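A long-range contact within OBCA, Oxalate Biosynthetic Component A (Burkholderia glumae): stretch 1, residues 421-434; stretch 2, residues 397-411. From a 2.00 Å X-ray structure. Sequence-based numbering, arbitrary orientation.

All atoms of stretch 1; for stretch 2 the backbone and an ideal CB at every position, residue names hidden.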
# COMPACT_ATOMS: atom_id res chain seq x y z
N ARG A 421 18.87 3.94 17.38
CA ARG A 421 18.77 5.40 17.31
C ARG A 421 17.49 5.79 16.56
O ARG A 421 16.78 6.70 16.99
CB ARG A 421 20.01 6.04 16.65
CG ARG A 421 21.31 5.87 17.46
CD ARG A 421 22.31 7.04 17.24
NE ARG A 421 22.88 7.11 15.89
CZ ARG A 421 23.86 6.34 15.44
NH1 ARG A 421 24.39 5.40 16.22
NH2 ARG A 421 24.31 6.48 14.20
N ALA A 422 17.20 5.09 15.47
CA ALA A 422 16.01 5.38 14.67
C ALA A 422 14.72 5.23 15.48
O ALA A 422 13.86 6.11 15.45
CB ALA A 422 15.97 4.50 13.43
N VAL A 423 14.60 4.12 16.21
CA VAL A 423 13.48 3.91 17.13
C VAL A 423 13.34 5.05 18.14
O VAL A 423 12.23 5.53 18.39
CB VAL A 423 13.63 2.57 17.89
CG1 VAL A 423 12.59 2.46 19.00
CG2 VAL A 423 13.50 1.40 16.93
N GLU A 424 14.47 5.49 18.70
CA GLU A 424 14.49 6.58 19.67
C GLU A 424 13.92 7.88 19.09
O GLU A 424 13.11 8.55 19.73
CB GLU A 424 15.92 6.81 20.18
CG GLU A 424 16.07 8.00 21.13
CD GLU A 424 17.45 8.06 21.79
OE1 GLU A 424 17.56 8.74 22.84
OE2 GLU A 424 18.40 7.45 21.26
N LEU A 425 14.35 8.23 17.88
CA LEU A 425 13.87 9.45 17.23
C LEU A 425 12.38 9.37 16.94
O LEU A 425 11.67 10.38 17.04
CB LEU A 425 14.63 9.69 15.93
CG LEU A 425 16.15 9.79 16.04
CD1 LEU A 425 16.77 9.90 14.66
CD2 LEU A 425 16.53 10.98 16.89
N ALA A 426 11.91 8.19 16.57
CA ALA A 426 10.51 7.98 16.24
C ALA A 426 9.65 8.17 17.48
O ALA A 426 8.67 8.94 17.47
CB ALA A 426 10.29 6.60 15.65
N ILE A 427 10.03 7.48 18.55
CA ILE A 427 9.35 7.58 19.84
C ILE A 427 9.33 9.02 20.37
O ILE A 427 8.29 9.48 20.86
CB ILE A 427 9.95 6.62 20.89
CG1 ILE A 427 9.64 5.18 20.50
CG2 ILE A 427 9.38 6.89 22.27
CD1 ILE A 427 10.09 4.14 21.51
N GLY A 428 10.45 9.72 20.26
CA GLY A 428 10.54 11.10 20.72
C GLY A 428 9.59 12.02 19.97
O GLY A 428 9.02 12.95 20.55
N GLN A 429 9.42 11.78 18.68
CA GLN A 429 8.49 12.58 17.88
C GLN A 429 7.04 12.21 18.17
O GLN A 429 6.18 13.08 18.28
CB GLN A 429 8.80 12.43 16.40
CG GLN A 429 10.07 13.13 15.96
CD GLN A 429 9.90 14.63 15.95
OE1 GLN A 429 9.13 15.17 15.15
NE2 GLN A 429 10.60 15.32 16.85
N LEU A 430 6.77 10.91 18.30
CA LEU A 430 5.40 10.44 18.40
C LEU A 430 4.84 10.49 19.82
O LEU A 430 3.63 10.58 20.00
CB LEU A 430 5.25 9.02 17.82
CG LEU A 430 5.48 8.91 16.31
CD1 LEU A 430 5.51 7.43 15.88
CD2 LEU A 430 4.39 9.66 15.55
N ARG A 431 5.73 10.44 20.82
CA ARG A 431 5.28 10.38 22.21
C ARG A 431 4.31 11.51 22.63
O ARG A 431 3.26 11.22 23.19
CB ARG A 431 6.47 10.30 23.19
CG ARG A 431 6.07 10.37 24.67
CD ARG A 431 6.07 9.00 25.30
NE ARG A 431 7.43 8.48 25.40
CZ ARG A 431 7.73 7.20 25.57
NH1 ARG A 431 6.76 6.31 25.67
NH2 ARG A 431 9.00 6.81 25.64
N PRO A 432 4.66 12.78 22.35
CA PRO A 432 3.74 13.85 22.79
C PRO A 432 2.42 13.79 22.03
O PRO A 432 1.40 14.20 22.59
CB PRO A 432 4.48 15.13 22.40
CG PRO A 432 5.88 14.74 22.10
CD PRO A 432 5.83 13.33 21.63
N VAL A 433 2.42 13.30 20.79
CA VAL A 433 1.18 13.12 20.04
C VAL A 433 0.31 12.09 20.74
O VAL A 433 -0.87 12.34 21.01
CB VAL A 433 1.45 12.71 18.56
CG1 VAL A 433 0.15 12.33 17.83
CG2 VAL A 433 2.16 13.83 17.82
N VAL A 434 0.90 10.94 21.07
CA VAL A 434 0.17 9.90 21.78
C VAL A 434 -0.39 10.42 23.12
O VAL A 434 -1.54 10.18 23.45
CB VAL A 434 1.04 8.65 22.01
CG1 VAL A 434 0.35 7.66 22.93
CG2 VAL A 434 1.39 7.98 20.66
N UNK A 397 4.09 17.25 9.59
CA UNK A 397 4.22 15.80 9.76
C UNK A 397 4.26 15.40 11.23
O UNK A 397 4.79 16.14 12.06
CB UNK A 397 5.48 15.30 9.05
N UNK A 398 3.72 14.23 11.56
CA UNK A 398 3.80 13.74 12.94
C UNK A 398 5.26 13.55 13.35
O UNK A 398 5.68 13.99 14.43
CB UNK A 398 3.03 12.43 13.09
N UNK A 399 6.02 12.89 12.49
CA UNK A 399 7.47 12.82 12.64
C UNK A 399 8.00 13.92 11.73
O UNK A 399 7.88 13.83 10.51
CB UNK A 399 8.04 11.44 12.29
N UNK A 400 8.53 14.98 12.33
CA UNK A 400 9.06 16.11 11.57
C UNK A 400 9.93 15.62 10.42
O UNK A 400 10.68 14.66 10.59
CB UNK A 400 9.86 17.04 12.48
N UNK A 401 9.80 16.25 9.26
CA UNK A 401 10.49 15.76 8.07
C UNK A 401 12.00 15.66 8.30
O UNK A 401 12.61 14.67 7.91
CB UNK A 401 10.20 16.68 6.88
N UNK A 402 12.58 16.66 8.95
CA UNK A 402 14.02 16.64 9.23
C UNK A 402 14.40 15.44 10.09
O UNK A 402 15.45 14.81 9.87
CB UNK A 402 14.45 17.93 9.93
N UNK A 403 13.55 15.10 11.05
CA UNK A 403 13.77 13.93 11.89
C UNK A 403 13.50 12.65 11.10
O UNK A 403 14.25 11.67 11.20
CB UNK A 403 12.88 13.99 13.13
N UNK A 404 12.45 12.66 10.28
CA UNK A 404 12.13 11.51 9.44
C UNK A 404 13.27 11.18 8.47
O UNK A 404 13.58 10.01 8.23
CB UNK A 404 10.84 11.77 8.66
N UNK A 405 13.87 12.22 7.89
CA UNK A 405 15.02 12.03 7.00
C UNK A 405 16.20 11.36 7.72
O UNK A 405 16.89 10.52 7.15
CB UNK A 405 15.46 13.38 6.42
N UNK A 406 16.40 11.71 8.99
CA UNK A 406 17.45 11.10 9.80
C UNK A 406 17.14 9.63 10.05
O UNK A 406 18.03 8.77 10.00
CB UNK A 406 17.61 11.84 11.13
N UNK A 407 15.87 9.34 10.30
CA UNK A 407 15.40 7.97 10.51
C UNK A 407 15.64 7.09 9.27
O UNK A 407 16.11 5.96 9.40
CB UNK A 407 13.91 7.98 10.87
N UNK A 408 15.31 7.61 8.09
CA UNK A 408 15.52 6.87 6.84
C UNK A 408 17.01 6.59 6.62
O UNK A 408 17.39 5.49 6.21
CB UNK A 408 14.95 7.65 5.65
N UNK A 409 17.84 7.58 6.91
CA UNK A 409 19.29 7.42 6.82
C UNK A 409 19.80 6.32 7.75
O UNK A 409 20.57 5.45 7.34
CB UNK A 409 19.99 8.74 7.15
N UNK A 410 19.35 6.35 9.00
CA UNK A 410 19.73 5.34 9.98
C UNK A 410 19.28 3.93 9.59
O UNK A 410 20.06 2.97 9.74
CB UNK A 410 19.15 5.70 11.35
N UNK A 411 18.06 3.79 9.08
CA UNK A 411 17.57 2.48 8.65
C UNK A 411 18.41 1.96 7.48
O UNK A 411 18.60 0.76 7.32
CB UNK A 411 16.09 2.56 8.25

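Stretch 1 is helical throughout, and residues 401-411 of stretch 2 form a second helix running nearly antiparallel to it, at 159° between N-to-C directions and 9.0 Å at closest approach.

Position 397, with phi/psi of -64/147, is extended, and its ideal CB has nothing of stretch 1 within 5.5 Å. The contact leaves the choice wide; the residue is Ser397.

At 398 CA-to-CB points sideways, but the ideal CB lies 3.9 Å from Leu430 CD2 and 5.0 Å from Val433 CG2. Two aliphatic neighbours favour an apolar side chain, of which several would do. Leu398 is deposited; its CB is 3.9 Å from Leu430 CD2, and its CD2 reaches to 4.5 Å from Val433 CG2.

Position 399 also points sideways, its ideal CB 4.3 Å from Gln429 CB and 5.2 Å from Leu430 CD2. Carbon on both counts suits Val, Ile, Leu or Met. Ile399 places CG1 4.0 Å from Leu430 CD2 and CG2 4.0 Å from Gln429 CG.

At 400 the decisive group is the backbone. Its N lies 2.9 Å from Gln429 OE1, and the N-H...acceptor angle of 165° makes this a hydrogen bond that any residue except proline could donate. The ideal CB is only 3.3 Å from Gln429 OE1, which leaves little space on that side and favours a small residue. The position is the N-cap, where Ser, Thr, Asp or Asn would be common; Ala400 has no capping group. A water also donates to Gln429 OE1 (2.9 Å) and to Leu398 O (2.7 Å), bridging the two.

Positions 401 and 402 have no stretch 1 atom within 5.5 Å of their ideal CB, so polar or apolar residues are admissible. They are Arg401 and Val402.

Position 403 points toward stretch 1, with its ideal CB 4.1 Å from Gln429 CG and 5.4 Å from Leu425 CB. A compact aliphatic group suits this site. Val403 (chi1 t) sets CG1 3.7 Å from Gln429 CG and 3.9 Å from Leu425 CB.

No stretch 1 atom lies within 5.5 Å of the ideal CB at 404 or 405, and at 404 CA-to-CB points away; the contact sets no preference. Arg404 and Glu405 occupy them; Arg401 NE forms a salt bridge with Glu405 OE2 at 3.1 Å.

At 406 the CB points toward Leu425 CD1, 4.1 Å away, so an aliphatic side chain, or a longer polar one with a methylene near its base, would suit. Glu406 uses CG, 3.7 Å from Leu425 CD1.

The ideal CB of 407 is 4.8 Å from Ala422 CB and 5.1 Å from Leu425 CD1. This gap favours a longer aliphatic chain. Ile407 brings CG1 to 3.9 Å from Leu425 CB and CD1 to 4.1 Å from Ala426 CB.

No stretch 1 atom lies within 5.5 Å of the ideal CB at 408 or 409, so many polar or small residues would suit; the residues are Ser408 and Ser409.

At 410 the CA-to-CB bond points toward stretch 1, with the ideal CB 4.0 Å from Ala422 CB, whose smallness leaves room for a large apolar residue. Leu410 CD1 meets Leu425 CD1 at 3.6 Å, completing with 403, 406 and 407 the hole that receives Leu425; its CD2 lies 3.5 Å from Arg421 NH2.

At 411 CA-to-CB points sideways and the ideal CB has nothing of stretch 1 within 5.5 Å, so contact needs atoms beyond CB; an aliphatic chain would suit. Leu411 makes it, its CD2 4.4 Å from Ala422 CB.

Stretch 2, residues 397-411: SLIARVVREEISSLL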
# COMPACT_ATOMS: atom_id res chain seq x y z
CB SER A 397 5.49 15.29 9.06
OG SER A 397 5.63 15.81 7.75
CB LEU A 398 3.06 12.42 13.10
CG LEU A 398 1.56 12.40 12.84
CD1 LEU A 398 1.03 11.04 13.28
CD2 LEU A 398 0.86 13.53 13.57
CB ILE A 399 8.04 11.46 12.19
CG1 ILE A 399 7.41 10.31 13.00
CG2 ILE A 399 9.56 11.45 12.32
CD1 ILE A 399 7.84 8.90 12.56
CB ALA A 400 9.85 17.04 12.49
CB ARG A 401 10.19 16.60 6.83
CG ARG A 401 11.03 16.16 5.61
CD ARG A 401 10.53 16.76 4.30
NE ARG A 401 11.25 16.18 3.16
CZ ARG A 401 10.71 15.97 1.96
NH1 ARG A 401 11.44 15.44 0.99
NH2 ARG A 401 9.44 16.29 1.73
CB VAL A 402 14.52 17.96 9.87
CG1 VAL A 402 14.40 19.10 8.89
CG2 VAL A 402 13.76 18.28 11.14
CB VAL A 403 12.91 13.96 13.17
CG1 VAL A 403 13.12 12.70 13.99
CG2 VAL A 403 13.23 15.20 14.00
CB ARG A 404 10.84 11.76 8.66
CG ARG A 404 10.17 10.49 8.14
CD ARG A 404 10.05 10.54 6.62
NE ARG A 404 11.34 10.31 6.00
CZ ARG A 404 11.82 10.99 4.97
NH1 ARG A 404 11.12 11.96 4.40
NH2 ARG A 404 13.01 10.68 4.50
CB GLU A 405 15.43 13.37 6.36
CG GLU A 405 14.41 13.88 5.33
CD GLU A 405 14.70 15.29 4.85
OE1 GLU A 405 15.41 16.05 5.55
OE2 GLU A 405 14.23 15.65 3.76
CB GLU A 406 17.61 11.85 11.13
CG GLU A 406 18.80 11.41 11.99
CD GLU A 406 19.13 12.39 13.12
OE1 GLU A 406 18.54 13.49 13.16
OE2 GLU A 406 19.99 12.05 13.97
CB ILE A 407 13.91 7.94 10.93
CG1 ILE A 407 13.76 8.41 12.37
CG2 ILE A 407 13.34 6.54 10.78
CD1 ILE A 407 12.31 8.66 12.77
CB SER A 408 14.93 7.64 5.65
OG SER A 408 13.53 7.78 5.77
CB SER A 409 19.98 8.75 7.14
OG SER A 409 21.38 8.58 7.21
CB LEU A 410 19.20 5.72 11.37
CG LEU A 410 19.91 6.90 12.04
CD1 LEU A 410 19.01 7.52 13.08
CD2 LEU A 410 21.20 6.44 12.70
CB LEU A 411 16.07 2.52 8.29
CG LEU A 411 15.09 2.66 9.46
CD1 LEU A 411 13.66 2.90 8.99
CD2 LEU A 411 15.14 1.46 10.40
O HOH W 1 6.49 16.30 15.47
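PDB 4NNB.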